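Local coordinates for putative branched chain amino acid ABC transporter, periplasmic amino acid-binding protein (Brucella ovis, PDB 4XFK) that probably binds branched-chain and other small amino acids in the periplasm as the solute-binding component of an ABC amino-acid transport system, at residues 353-358 / 377-382; 132-137 / 339-344; 250-255 / 366-371; 109-114 / 128-133; 139-144 / 265-270. The protein carries 1 engineered substitution. One frame throughout, in Å; residues are numbered along the deposited sequence.

Overall arrangement
From the N terminus, interaction 4 closes the shortest loop, a parallel pairing of neighbouring strands in the five-stranded sheet. Its second strand runs straight into interaction 2, where residues 132-137 meet strand 339-343 of the mixed sheet and close a loop of about 200 residues. Interaction 5 nests inside that loop, setting helix 138-152 against strand 263-266. Interaction 3, from the start of helix 251-255 to residues 366-371, crosses interactions 5, 2 and 1. Interaction 1 pairs the strands on both sides of that 366-371 loop, and its strand 350-360 also lies beside strand 263-266, where Val355 N meets Thr266 O at 2.8 Å.

Interaction 1. Residues 353-358 / 377-382; sequences PMVVQE and FKTFTG. With ACT (acetate ion), chain C.
Val356 O is gripped by two successive backbone N-H groups of the opposite strand: Phe377 N at 2.9 Å with an almost straight bond, and Lys378 N in a weak, longer one. Two residues facing one make this a classic beta bulge, set into the antiparallel pairing of strands 350-360 and 373-380. Val356 N also bonds to Lys378 O at 2.8 Å, and beyond the bulge Met354 and Phe380 are bonded both ways. The Phe377 ring lies over the partner strand. Val356 O lies over one face toward the rim, and Glu358 N sits at the edge, near the ring plane; Lys152 adds a cation-pi contact. With CG1 anti to its backbone N (chi1 -165°), Val356 pushes that methyl to 3.4 Å from Phe377 CZ. Its CG2 reaches the edge of the Phe380 ring, 3.8 Å from CE2. On the face shared with Val355, Thr379 OG1 donates to OXT of an acetate ion, probably from the crystallisation liquor, at 2.8 Å.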
# COMPACT_ATOMS: atom_id res chain seq x y z
N PRO A 353 3.02 1.60 -12.50
CA PRO A 353 1.67 1.53 -13.08
C PRO A 353 0.59 1.16 -12.06
O PRO A 353 0.87 0.55 -11.02
CB PRO A 353 1.78 0.43 -14.15
CG PRO A 353 3.21 0.09 -14.25
CD PRO A 353 3.89 0.52 -12.99
N MET A 354 -0.65 1.53 -12.38
CA MET A 354 -1.82 1.16 -11.60
C MET A 354 -2.84 0.46 -12.48
O MET A 354 -3.04 0.83 -13.64
CB MET A 354 -2.45 2.40 -10.96
CG MET A 354 -1.61 3.00 -9.83
SD MET A 354 -1.49 1.93 -8.37
CE MET A 354 -3.13 2.16 -7.68
N VAL A 355 -3.48 -0.56 -11.94
CA VAL A 355 -4.43 -1.36 -12.68
C VAL A 355 -5.79 -1.27 -12.01
O VAL A 355 -5.94 -1.61 -10.83
CB VAL A 355 -4.00 -2.84 -12.68
CG1 VAL A 355 -4.88 -3.64 -13.63
CG2 VAL A 355 -2.56 -2.94 -13.08
N VAL A 356 -6.78 -0.81 -12.77
CA VAL A 356 -8.14 -0.74 -12.26
C VAL A 356 -8.88 -2.01 -12.66
O VAL A 356 -8.79 -2.46 -13.80
CB VAL A 356 -8.87 0.52 -12.75
CG1 VAL A 356 -10.12 0.75 -11.93
CG2 VAL A 356 -7.94 1.73 -12.64
N GLN A 357 -9.59 -2.59 -11.69
CA GLN A 357 -10.10 -3.95 -11.78
C GLN A 357 -11.55 -4.04 -11.31
O GLN A 357 -11.95 -3.32 -10.38
CB GLN A 357 -9.25 -4.87 -10.89
CG GLN A 357 -7.77 -4.91 -11.26
CD GLN A 357 -6.89 -5.27 -10.09
OE1 GLN A 357 -6.94 -6.38 -9.57
NE2 GLN A 357 -6.06 -4.31 -9.66
N GLU A 358 -12.32 -4.93 -11.93
CA GLU A 358 -13.71 -5.14 -11.56
C GLU A 358 -13.92 -6.56 -11.06
O GLU A 358 -13.25 -7.49 -11.52
CB GLU A 358 -14.62 -4.88 -12.76
CG GLU A 358 -14.38 -5.82 -13.94
CD GLU A 358 -15.29 -5.52 -15.11
OE1 GLU A 358 -16.50 -5.75 -14.99
OE2 GLU A 358 -14.77 -5.07 -16.15
N PHE A 377 -9.27 -3.99 -16.21
CA PHE A 377 -9.86 -3.37 -17.39
C PHE A 377 -9.16 -2.10 -17.87
O PHE A 377 -9.45 -1.60 -18.96
CB PHE A 377 -11.37 -3.14 -17.23
CG PHE A 377 -11.74 -2.18 -16.14
CD1 PHE A 377 -11.73 -0.81 -16.36
CD2 PHE A 377 -12.15 -2.64 -14.89
CE1 PHE A 377 -12.09 0.08 -15.36
CE2 PHE A 377 -12.50 -1.75 -13.89
CZ PHE A 377 -12.49 -0.39 -14.13
N LYS A 378 -8.25 -1.56 -17.06
CA LYS A 378 -7.49 -0.37 -17.44
C LYS A 378 -6.18 -0.33 -16.68
O LYS A 378 -6.16 -0.48 -15.46
CB LYS A 378 -8.30 0.91 -17.15
CG LYS A 378 -7.54 2.21 -17.38
CD LYS A 378 -7.19 2.40 -18.85
CE LYS A 378 -6.46 3.72 -19.07
NZ LYS A 378 -6.05 3.91 -20.50
N THR A 379 -5.08 -0.12 -17.40
CA THR A 379 -3.79 0.09 -16.75
C THR A 379 -3.29 1.48 -17.08
O THR A 379 -3.22 1.87 -18.25
CB THR A 379 -2.74 -0.93 -17.21
OG1 THR A 379 -3.13 -2.24 -16.77
CG2 THR A 379 -1.38 -0.59 -16.63
N PHE A 380 -2.98 2.24 -16.04
CA PHE A 380 -2.37 3.55 -16.20
C PHE A 380 -0.87 3.39 -16.06
O PHE A 380 -0.39 2.68 -15.17
CB PHE A 380 -2.89 4.52 -15.15
CG PHE A 380 -4.33 4.88 -15.32
CD1 PHE A 380 -4.72 5.75 -16.33
CD2 PHE A 380 -5.30 4.36 -14.48
CE1 PHE A 380 -6.06 6.09 -16.50
CE2 PHE A 380 -6.64 4.70 -14.63
CZ PHE A 380 -7.02 5.57 -15.65
N THR A 381 -0.11 4.05 -16.93
CA THR A 381 1.35 4.01 -16.84
C THR A 381 1.82 4.69 -15.56
O THR A 381 1.05 5.36 -14.88
CB THR A 381 2.01 4.74 -18.03
OG1 THR A 381 1.67 6.13 -17.95
CG2 THR A 381 1.54 4.16 -19.35
N GLY A 382 3.10 4.51 -15.24
CA GLY A 382 3.72 5.22 -14.13
C GLY A 382 3.52 6.73 -14.23
O GLY A 382 3.12 7.38 -13.26
C ACT C . -5.58 -4.37 -18.62
O ACT C . -6.40 -4.02 -19.50
OXT ACT C . -5.37 -3.54 -17.71
CH3 ACT C . -4.90 -5.71 -18.64

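Interaction 2. Residues 132-137 / 339-344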
# COMPACT_ATOMS: atom_id res chain seq x y z
N PHE A 132 11.28 6.43 2.27
CA PHE A 132 10.91 6.13 0.89
C PHE A 132 9.59 5.40 0.90
O PHE A 132 9.43 4.43 1.65
CB PHE A 132 11.95 5.22 0.23
CG PHE A 132 13.26 5.89 -0.06
CD1 PHE A 132 14.22 6.01 0.93
CD2 PHE A 132 13.53 6.39 -1.32
CE1 PHE A 132 15.44 6.62 0.66
CE2 PHE A 132 14.74 6.98 -1.60
CZ PHE A 132 15.70 7.11 -0.61
N ARG A 133 8.65 5.84 0.06
CA ARG A 133 7.37 5.15 -0.08
C ARG A 133 7.31 4.38 -1.39
O ARG A 133 7.51 4.94 -2.47
CB ARG A 133 6.18 6.11 0.03
CG ARG A 133 4.88 5.45 -0.40
CD ARG A 133 3.64 6.00 0.27
NE ARG A 133 3.41 7.41 0.00
CZ ARG A 133 2.63 8.16 0.77
NH1 ARG A 133 2.45 9.45 0.49
NH2 ARG A 133 2.05 7.61 1.83
N PHE A 134 7.02 3.08 -1.27
CA PHE A 134 7.02 2.18 -2.43
C PHE A 134 5.62 1.81 -2.92
O PHE A 134 5.46 1.14 -3.94
CB PHE A 134 7.84 0.92 -2.10
CG PHE A 134 9.29 1.22 -1.86
CD1 PHE A 134 10.19 1.24 -2.92
CD2 PHE A 134 9.74 1.52 -0.59
CE1 PHE A 134 11.53 1.51 -2.69
CE2 PHE A 134 11.07 1.81 -0.36
CZ PHE A 134 11.97 1.80 -1.42
N SER A 135 4.62 2.28 -2.19
CA SER A 135 3.23 1.94 -2.44
C SER A 135 2.48 3.12 -3.04
O SER A 135 3.03 4.23 -3.16
CB SER A 135 2.58 1.56 -1.12
OG SER A 135 2.52 2.69 -0.27
N PRO A 136 1.21 2.91 -3.43
CA PRO A 136 0.38 4.09 -3.73
C PRO A 136 0.18 4.98 -2.51
O PRO A 136 0.61 4.68 -1.38
CB PRO A 136 -0.96 3.48 -4.17
CG PRO A 136 -0.60 2.10 -4.64
CD PRO A 136 0.50 1.65 -3.71
N ASN A 137 -0.47 6.11 -2.76
CA ASN A 137 -0.95 6.98 -1.71
C ASN A 137 -2.40 7.34 -2.03
O ASN A 137 -2.92 6.92 -3.08
CB ASN A 137 -0.05 8.22 -1.56
CG ASN A 137 0.02 9.04 -2.82
OD1 ASN A 137 -1.01 9.37 -3.42
ND2 ASN A 137 1.23 9.37 -3.26
N GLY A 339 5.82 -4.17 -14.78
CA GLY A 339 6.46 -3.16 -15.60
C GLY A 339 7.46 -2.34 -14.82
O GLY A 339 7.97 -2.77 -13.78
N ASP A 340 7.71 -1.13 -15.30
CA ASP A 340 8.77 -0.32 -14.73
C ASP A 340 8.42 0.26 -13.37
O ASP A 340 7.30 0.70 -13.13
CB ASP A 340 9.16 0.81 -15.68
CG ASP A 340 9.90 0.29 -16.90
OD1 ASP A 340 10.63 -0.72 -16.77
OD2 ASP A 340 9.74 0.89 -17.98
N TYR A 341 9.41 0.22 -12.49
CA TYR A 341 9.29 0.78 -11.18
C TYR A 341 10.52 1.65 -10.92
O TYR A 341 11.66 1.22 -11.17
CB TYR A 341 9.22 -0.41 -10.25
CG TYR A 341 8.76 -0.11 -8.88
CD1 TYR A 341 9.63 0.46 -7.97
CD2 TYR A 341 7.47 -0.41 -8.47
CE1 TYR A 341 9.24 0.73 -6.71
CE2 TYR A 341 7.06 -0.13 -7.19
CZ TYR A 341 7.96 0.44 -6.32
OH TYR A 341 7.62 0.74 -5.04
N SER A 342 10.31 2.88 -10.46
CA SER A 342 11.42 3.78 -10.15
C SER A 342 11.04 4.66 -8.97
O SER A 342 9.95 4.52 -8.42
CB SER A 342 11.81 4.62 -11.37
OG SER A 342 10.74 5.46 -11.79
N MET A 343 11.93 5.58 -8.60
CA MET A 343 11.72 6.41 -7.42
C MET A 343 11.87 7.88 -7.76
O MET A 343 12.87 8.28 -8.36
CB MET A 343 12.75 6.04 -6.34
CG MET A 343 12.61 6.84 -5.05
SD MET A 343 11.01 6.63 -4.24
CE MET A 343 11.03 4.88 -3.88
N ARG A 344 10.89 8.70 -7.38
CA ARG A 344 11.00 10.13 -7.59
C ARG A 344 11.85 10.75 -6.49
O ARG A 344 11.60 10.55 -5.30
CB ARG A 344 9.62 10.77 -7.64
CG ARG A 344 9.68 12.26 -7.92
CD ARG A 344 8.34 12.77 -8.39
NE ARG A 344 7.31 12.61 -7.36
CZ ARG A 344 6.01 12.76 -7.58
NH1 ARG A 344 5.57 13.03 -8.81
NH2 ARG A 344 5.14 12.61 -6.59
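The Phe134 ring takes the Met343 methyl over one face, CE lying 3.6 Å from Phe134 CE1 in a CH-pi contact, while Tyr341 meets its edge, with CE1 near the ring plane. Phe132 is approached differently: Met343 SD comes in at the edge, 3.9 Å from Phe132 CD2, as a Met-aromatic contact, and His348 stacks on this ring. Met343 serves both rings because it is bent. CG stands anti to the backbone N (chi1 -179°), and a turn at chi2 (60°) brings SD beside Phe132. At the edge of the Tyr341 ring lies Phe134 O, to which Tyr341 OH donates. The modelled 2.5 Å is very short and belongs to one of two deposited conformers, which makes the exact length doubtful. Residues 134-137 leave the last strand of the parallel sheet for helix 138-152, and strand 339-343 belongs to the mixed sheet; the contact therefore joins the two sheets, consistent with the crossover region between the lobes of a periplasmic binding protein. Leu305 and Ile329 pack around Phe134. Chemically, one hydroxyl would satisfy the buried carbonyl in the conformer described, and the remaining attraction comes from sulfur, methyl and ring surfaces.

Interaction 3. Residues 250-255 / 366-371; sequences GNIGNA and KADGTE
Asp368 reaches from its loop to the start of helix 251-255, beginning with CB, which lies 3.7 Å from Gly253 N. With CG anti to its own carbonyl carbon (chi1 -57°), the carboxylate sits before the first backbone N-H groups of the helix. OD1 accepts from Gly250 N at 2.8 Å, met on the syn side and well out of the carboxylate plane. OD2 takes Gly253 N at 2.9 Å through its anti lone pair, a nearly straight bond (170°), and Ile252 N lies 3.0 Å from the same oxygen. A negative group at the N-terminal end of a helix would be expected to interact favourably with the helix dipole. Asp368 sits in a type I' beta turn running from Ala367 to Thr370, in the loop between strands 350-360 and 373-380. Ala367 O receives both the backbone N and the OG1 of Thr370, the hydroxyl lying in the carbonyl plane; Thr370 OG1 is also bonded to Tyr372 N. Beside the carboxylate the contact is packing: Ile252 CG1 touches Ala367 CB at 3.9 Å, and Ile252 CG2 approaches Thr370 OG1 at 3.7 Å, the two side chains crossing at about a right angle. Thr370 CG2 lies against Gly253 CA at 4.0 Å.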
# COMPACT_ATOMS: atom_id res chain seq x y z
N GLY A 250 -11.24 -12.05 1.86
CA GLY A 250 -12.45 -12.08 2.66
C GLY A 250 -13.60 -11.20 2.16
O GLY A 250 -14.77 -11.52 2.38
N ASN A 251 -13.28 -10.09 1.49
CA ASN A 251 -14.31 -9.15 1.07
C ASN A 251 -15.29 -9.68 0.03
O ASN A 251 -16.49 -9.41 0.11
CB ASN A 251 -13.68 -7.88 0.52
CG ASN A 251 -13.13 -6.99 1.59
OD1 ASN A 251 -13.79 -6.74 2.60
ND2 ASN A 251 -11.94 -6.48 1.38
N ILE A 252 -14.79 -10.43 -0.95
CA ILE A 252 -15.65 -10.93 -2.01
C ILE A 252 -16.59 -12.03 -1.50
O ILE A 252 -17.76 -12.06 -1.86
CB ILE A 252 -14.83 -11.38 -3.24
CG1 ILE A 252 -14.02 -10.19 -3.76
CG2 ILE A 252 -15.75 -11.95 -4.33
CD1 ILE A 252 -14.84 -8.93 -3.95
N GLY A 253 -16.08 -12.89 -0.62
CA GLY A 253 -16.94 -13.84 0.05
C GLY A 253 -18.06 -13.13 0.81
O GLY A 253 -19.23 -13.51 0.71
N ASN A 254 -17.71 -12.07 1.54
CA ASN A 254 -18.72 -11.33 2.30
C ASN A 254 -19.71 -10.60 1.41
O ASN A 254 -20.85 -10.36 1.81
CB ASN A 254 -18.06 -10.35 3.26
CG ASN A 254 -17.66 -10.99 4.57
OD1 ASN A 254 -17.61 -12.22 4.69
ND2 ASN A 254 -17.35 -10.16 5.55
N ALA A 255 -19.28 -10.23 0.20
CA ALA A 255 -20.16 -9.56 -0.76
C ALA A 255 -21.34 -10.43 -1.16
O ALA A 255 -22.41 -9.91 -1.48
CB ALA A 255 -19.37 -9.14 -1.99
N LYS A 366 -9.58 -16.55 -8.95
CA LYS A 366 -10.79 -16.28 -8.17
C LYS A 366 -10.45 -15.80 -6.76
O LYS A 366 -9.41 -16.15 -6.21
CB LYS A 366 -11.64 -17.54 -8.07
CG LYS A 366 -11.87 -18.23 -9.39
CD LYS A 366 -12.54 -17.29 -10.37
CE LYS A 366 -12.96 -18.03 -11.63
NZ LYS A 366 -13.72 -17.14 -12.54
N ALA A 367 -11.35 -15.01 -6.18
CA ALA A 367 -11.20 -14.51 -4.82
C ALA A 367 -12.06 -15.31 -3.84
O ALA A 367 -13.23 -15.61 -4.13
CB ALA A 367 -11.57 -13.03 -4.76
N ASP A 368 -11.48 -15.65 -2.69
CA ASP A 368 -12.21 -16.22 -1.56
C ASP A 368 -12.95 -17.51 -1.88
O ASP A 368 -13.95 -17.83 -1.24
CB ASP A 368 -13.19 -15.20 -0.96
CG ASP A 368 -12.51 -13.92 -0.51
OD1 ASP A 368 -11.28 -13.92 -0.29
OD2 ASP A 368 -13.23 -12.91 -0.36
N GLY A 369 -12.47 -18.26 -2.87
CA GLY A 369 -13.11 -19.50 -3.27
C GLY A 369 -14.47 -19.31 -3.94
O GLY A 369 -15.23 -20.27 -4.07
N THR A 370 -14.77 -18.09 -4.37
CA THR A 370 -16.03 -17.81 -5.05
C THR A 370 -15.88 -17.99 -6.56
O THR A 370 -14.82 -18.35 -7.06
CB THR A 370 -16.52 -16.37 -4.77
OG1 THR A 370 -15.77 -15.43 -5.55
CG2 THR A 370 -16.40 -16.03 -3.29
N GLU A 371 -16.97 -17.73 -7.28
CA GLU A 371 -16.95 -17.75 -8.73
C GLU A 371 -16.38 -16.46 -9.31
O GLU A 371 -16.20 -16.35 -10.53
CB GLU A 371 -18.37 -17.95 -9.26
CG GLU A 371 -19.01 -19.25 -8.81
CD GLU A 371 -20.53 -19.20 -8.82
OE1 GLU A 371 -21.11 -18.24 -8.28
OE2 GLU A 371 -21.14 -20.14 -9.36

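Interaction 4. Residues 109-114 / 128-133; sequences EVLYLN and HFYHFR
Three backbone hydrogen bonds join the strands: Tyr112 N to Tyr130 O at 2.8 Å, Phe132 N to Tyr112 O, and Asn114 N to Phe132 O. One side-chain bond accompanies them, from Asn114 ND2 to His131 NE2 at 3.1 Å. It lies in the plane of both the amide and the ring. Since ND2 is the donor, NE2 accepts and probably carries no proton; Asn114 OD1 meanwhile accepts from Ala117 N. Together these make a parallel strand pair at one side of the five-stranded parallel sheet of the periplasmic binding protein fold, with 131-133 outermost. Tyr130 supplies the ring contacts. Glu109 CB lies over one face, 3.8 Å from the centroid of the Tyr130 ring in a CH-pi contact, and Phe129 CD2 lies over the centre of the opposite face; the phenol oxygen is bonded to Thr323 OG1. Tyr112 and His131 run side by side with their rings oblique, Tyr112 CD2 3.6 Å from His131 CD2. Apolar packing centres on Leu111 CD2, which sits 3.7 Å from Phe132 CE1 and 3.9 Å from Tyr130 CD1.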
# COMPACT_ATOMS: atom_id res chain seq x y z
N GLU A 109 22.75 7.16 9.97
CA GLU A 109 21.32 7.29 9.72
C GLU A 109 20.62 5.96 9.46
O GLU A 109 21.21 5.01 8.94
CB GLU A 109 21.08 8.26 8.56
CG GLU A 109 21.48 9.70 8.86
CD GLU A 109 22.93 10.02 8.54
OE1 GLU A 109 23.71 9.08 8.24
OE2 GLU A 109 23.29 11.22 8.57
N VAL A 110 19.35 5.91 9.84
CA VAL A 110 18.49 4.74 9.63
C VAL A 110 17.50 5.05 8.52
O VAL A 110 16.98 6.17 8.43
CB VAL A 110 17.76 4.39 10.96
CG1 VAL A 110 16.67 3.35 10.75
CG2 VAL A 110 18.77 3.92 12.01
N LEU A 111 17.26 4.07 7.65
CA LEU A 111 16.28 4.20 6.57
C LEU A 111 14.93 3.65 6.97
O LEU A 111 14.84 2.61 7.62
CB LEU A 111 16.75 3.44 5.34
CG LEU A 111 17.78 4.09 4.43
CD1 LEU A 111 18.46 3.04 3.57
CD2 LEU A 111 17.10 5.14 3.58
N TYR A 112 13.87 4.34 6.55
CA TYR A 112 12.52 3.81 6.71
C TYR A 112 11.97 3.50 5.31
O TYR A 112 11.72 4.40 4.50
CB TYR A 112 11.63 4.82 7.46
CG TYR A 112 10.15 4.50 7.51
CD1 TYR A 112 9.68 3.18 7.49
CD2 TYR A 112 9.22 5.53 7.59
CE1 TYR A 112 8.32 2.91 7.52
CE2 TYR A 112 7.87 5.26 7.62
CZ TYR A 112 7.43 3.97 7.59
OH TYR A 112 6.07 3.75 7.61
N LEU A 113 11.85 2.21 5.01
CA LEU A 113 11.20 1.77 3.78
C LEU A 113 9.73 1.54 4.07
O LEU A 113 9.34 0.57 4.73
CB LEU A 113 11.84 0.49 3.25
CG LEU A 113 13.36 0.52 3.09
CD1 LEU A 113 13.81 -0.80 2.49
CD2 LEU A 113 13.82 1.69 2.23
N ASN A 114 8.92 2.47 3.59
CA ASN A 114 7.49 2.44 3.79
C ASN A 114 6.87 1.64 2.65
O ASN A 114 6.83 2.08 1.51
CB ASN A 114 6.99 3.88 3.84
CG ASN A 114 5.49 4.00 3.75
OD1 ASN A 114 4.77 3.00 3.75
ND2 ASN A 114 5.01 5.24 3.67
N HIS A 128 10.98 13.30 4.17
CA HIS A 128 12.39 13.51 4.48
C HIS A 128 13.23 12.50 3.73
O HIS A 128 12.71 11.52 3.16
CB HIS A 128 12.68 13.49 5.98
CG HIS A 128 12.37 12.18 6.65
ND1 HIS A 128 13.33 11.22 6.90
CD2 HIS A 128 11.20 11.69 7.12
CE1 HIS A 128 12.76 10.19 7.50
NE2 HIS A 128 11.47 10.45 7.64
N PHE A 129 14.54 12.73 3.70
CA PHE A 129 15.43 12.00 2.81
C PHE A 129 15.50 10.51 3.13
O PHE A 129 15.70 9.70 2.24
CB PHE A 129 16.82 12.63 2.84
CG PHE A 129 17.80 11.97 1.92
CD1 PHE A 129 17.79 12.24 0.56
CD2 PHE A 129 18.74 11.08 2.42
CE1 PHE A 129 18.71 11.62 -0.29
CE2 PHE A 129 19.66 10.48 1.58
CZ PHE A 129 19.64 10.74 0.22
N TYR A 130 15.33 10.14 4.39
CA TYR A 130 15.52 8.75 4.79
C TYR A 130 14.22 7.95 4.87
O TYR A 130 14.22 6.81 5.33
CB TYR A 130 16.35 8.65 6.08
CG TYR A 130 17.79 9.10 5.87
CD1 TYR A 130 18.74 8.22 5.35
CD2 TYR A 130 18.18 10.41 6.12
CE1 TYR A 130 20.05 8.64 5.13
CE2 TYR A 130 19.48 10.83 5.90
CZ TYR A 130 20.41 9.95 5.41
OH TYR A 130 21.71 10.37 5.19
N HIS A 131 13.13 8.55 4.40
CA HIS A 131 11.89 7.82 4.15
C HIS A 131 11.71 7.63 2.64
O HIS A 131 11.95 8.56 1.85
CB HIS A 131 10.68 8.58 4.72
CG HIS A 131 9.35 8.15 4.15
ND1 HIS A 131 8.78 8.77 3.06
CD2 HIS A 131 8.49 7.16 4.51
CE1 HIS A 131 7.63 8.18 2.77
NE2 HIS A 131 7.43 7.20 3.63
N PHE A 132 11.28 6.43 2.27
CA PHE A 132 10.91 6.13 0.89
C PHE A 132 9.59 5.40 0.90
O PHE A 132 9.43 4.43 1.65
CB PHE A 132 11.95 5.22 0.23
CG PHE A 132 13.26 5.89 -0.06
CD1 PHE A 132 14.22 6.01 0.93
CD2 PHE A 132 13.53 6.39 -1.32
CE1 PHE A 132 15.44 6.62 0.66
CE2 PHE A 132 14.74 6.98 -1.60
CZ PHE A 132 15.70 7.11 -0.61
N ARG A 133 8.65 5.84 0.06
CA ARG A 133 7.37 5.15 -0.08
C ARG A 133 7.31 4.38 -1.39
O ARG A 133 7.51 4.94 -2.47
CB ARG A 133 6.18 6.11 0.03
CG ARG A 133 4.88 5.45 -0.40
CD ARG A 133 3.64 6.00 0.27
NE ARG A 133 3.41 7.41 0.00
CZ ARG A 133 2.63 8.16 0.77
NH1 ARG A 133 2.45 9.45 0.49
NH2 ARG A 133 2.05 7.61 1.83

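Interaction 5. Residues 139-144 / 265-270; sequences AIRFKT and STPFNP. Engineered in segment 139-144: Arg141 (natural residue His).
Thr144 and Ser265 meet hydroxyl to hydroxyl, and this is the tight part: Ser265 OG donates to Thr144 OG1 at 2.7 Å, and Thr144 OG1 donates in turn to Ile140 O, also at 2.7 Å. Thr144 OG1 stands between its own backbone N and carbonyl carbon (chi1 61°), which turns it back toward the preceding helical turn. There it shares Ile140 O with the helical bond from Thr144 N, the two donors arriving from opposite faces of the carbonyl plane. Nearly as close is the bond from the engineered Arg141: NH1 reaches Ser265 O at 2.8 Å, in the carbonyl plane and on a lone pair. Past that bond the fit is looser, and Arg141 NH1 makes packing contacts, 3.4 Å from Thr266 CA and 3.9 Å from Pro267 CD. Thr266 directs its hydroxyl into an ST turn, accepting from Phe268 N and bonding to Gln357 NE2. The contact sets helix 138-152 against strand 263-266 of the mixed sheet, and Met354 packs on both Thr144 and Ser265. The two hydroxyls thus form a directed relay ending on a helix carbonyl, while the guanidinium charge is probably balanced by Glu118, which is salt-bridged to Arg141 NE.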
# COMPACT_ATOMS: atom_id res chain seq x y z
N ALA A 139 -3.90 9.91 -3.15
CA ALA A 139 -4.11 10.61 -4.41
C ALA A 139 -4.03 9.65 -5.60
O ALA A 139 -4.88 9.67 -6.49
CB ALA A 139 -3.12 11.75 -4.57
N ILE A 140 -3.01 8.80 -5.60
CA ILE A 140 -2.85 7.84 -6.68
C ILE A 140 -4.02 6.85 -6.70
O ILE A 140 -4.59 6.58 -7.76
CB ILE A 140 -1.51 7.08 -6.55
CG1 ILE A 140 -0.32 8.05 -6.65
CG2 ILE A 140 -1.43 5.96 -7.58
CD1 ILE A 140 1.03 7.42 -6.32
N ARG A 141 -4.38 6.31 -5.53
CA ARG A 141 -5.48 5.35 -5.45
C ARG A 141 -6.77 5.92 -6.03
O ARG A 141 -7.43 5.27 -6.86
CB ARG A 141 -5.76 4.95 -3.99
CG ARG A 141 -4.71 4.07 -3.33
CD ARG A 141 -4.66 2.66 -3.85
NE ARG A 141 -3.80 1.86 -2.97
CZ ARG A 141 -3.55 0.57 -3.14
NH1 ARG A 141 -4.10 -0.11 -4.14
NH2 ARG A 141 -2.74 -0.06 -2.29
N PHE A 142 -7.14 7.12 -5.60
CA PHE A 142 -8.49 7.58 -5.87
C PHE A 142 -8.66 8.34 -7.17
O PHE A 142 -9.73 8.31 -7.76
CB PHE A 142 -9.16 8.18 -4.63
CG PHE A 142 -9.52 7.10 -3.66
CD1 PHE A 142 -10.73 6.43 -3.78
CD2 PHE A 142 -8.59 6.65 -2.73
CE1 PHE A 142 -11.03 5.37 -2.95
CE2 PHE A 142 -8.88 5.58 -1.89
CZ PHE A 142 -10.09 4.93 -2.02
N LYS A 143 -7.59 8.95 -7.67
CA LYS A 143 -7.59 9.46 -9.03
C LYS A 143 -7.72 8.30 -10.01
O LYS A 143 -8.57 8.31 -10.90
CB LYS A 143 -6.29 10.21 -9.32
CG LYS A 143 -6.07 10.45 -10.81
CD LYS A 143 -4.65 10.92 -11.12
CE LYS A 143 -3.63 9.78 -11.08
NZ LYS A 143 -3.03 9.59 -9.73
N THR A 144 -6.87 7.28 -9.84
CA THR A 144 -6.88 6.18 -10.79
C THR A 144 -8.18 5.37 -10.77
O THR A 144 -8.69 5.02 -11.83
CB THR A 144 -5.65 5.23 -10.69
OG1 THR A 144 -5.58 4.64 -9.39
CG2 THR A 144 -4.35 5.98 -10.98
N SER A 265 -8.48 -0.22 -7.48
CA SER A 265 -7.29 0.15 -8.24
C SER A 265 -6.07 -0.21 -7.39
O SER A 265 -5.98 0.21 -6.23
CB SER A 265 -7.29 1.64 -8.56
OG SER A 265 -6.13 1.95 -9.32
N THR A 266 -5.17 -1.01 -7.96
CA THR A 266 -3.99 -1.49 -7.23
C THR A 266 -2.78 -1.56 -8.16
O THR A 266 -2.94 -1.42 -9.37
CB THR A 266 -4.20 -2.91 -6.64
OG1 THR A 266 -3.95 -3.87 -7.67
CG2 THR A 266 -5.57 -3.10 -6.02
N PRO A 267 -1.57 -1.76 -7.61
CA PRO A 267 -0.40 -1.85 -8.48
C PRO A 267 -0.27 -3.16 -9.27
O PRO A 267 0.74 -3.34 -9.95
CB PRO A 267 0.78 -1.75 -7.50
CG PRO A 267 0.22 -1.17 -6.25
CD PRO A 267 -1.19 -1.65 -6.19
N PHE A 268 -1.25 -4.06 -9.20
CA PHE A 268 -1.05 -5.39 -9.75
C PHE A 268 -2.34 -6.15 -10.03
O PHE A 268 -3.34 -6.01 -9.31
CB PHE A 268 -0.18 -6.21 -8.79
CG PHE A 268 -0.02 -7.66 -9.20
CD1 PHE A 268 0.83 -8.01 -10.23
CD2 PHE A 268 -0.74 -8.65 -8.55
CE1 PHE A 268 0.98 -9.35 -10.61
CE2 PHE A 268 -0.60 -9.99 -8.93
CZ PHE A 268 0.26 -10.32 -9.96
N ASN A 269 -2.32 -6.97 -11.08
CA ASN A 269 -3.32 -8.00 -11.25
C ASN A 269 -2.62 -9.13 -12.00
O ASN A 269 -1.83 -8.86 -12.90
CB ASN A 269 -4.53 -7.46 -12.01
CG ASN A 269 -5.59 -8.51 -12.25
OD1 ASN A 269 -5.43 -9.37 -13.11
ND2 ASN A 269 -6.69 -8.45 -11.51
N PRO A 270 -2.90 -10.39 -11.64
CA PRO A 270 -2.22 -11.51 -12.31
C PRO A 270 -2.32 -11.51 -13.84
O PRO A 270 -1.41 -12.01 -14.49
CB PRO A 270 -2.94 -12.74 -11.75
CG PRO A 270 -3.43 -12.32 -10.42
CD PRO A 270 -3.75 -10.85 -10.52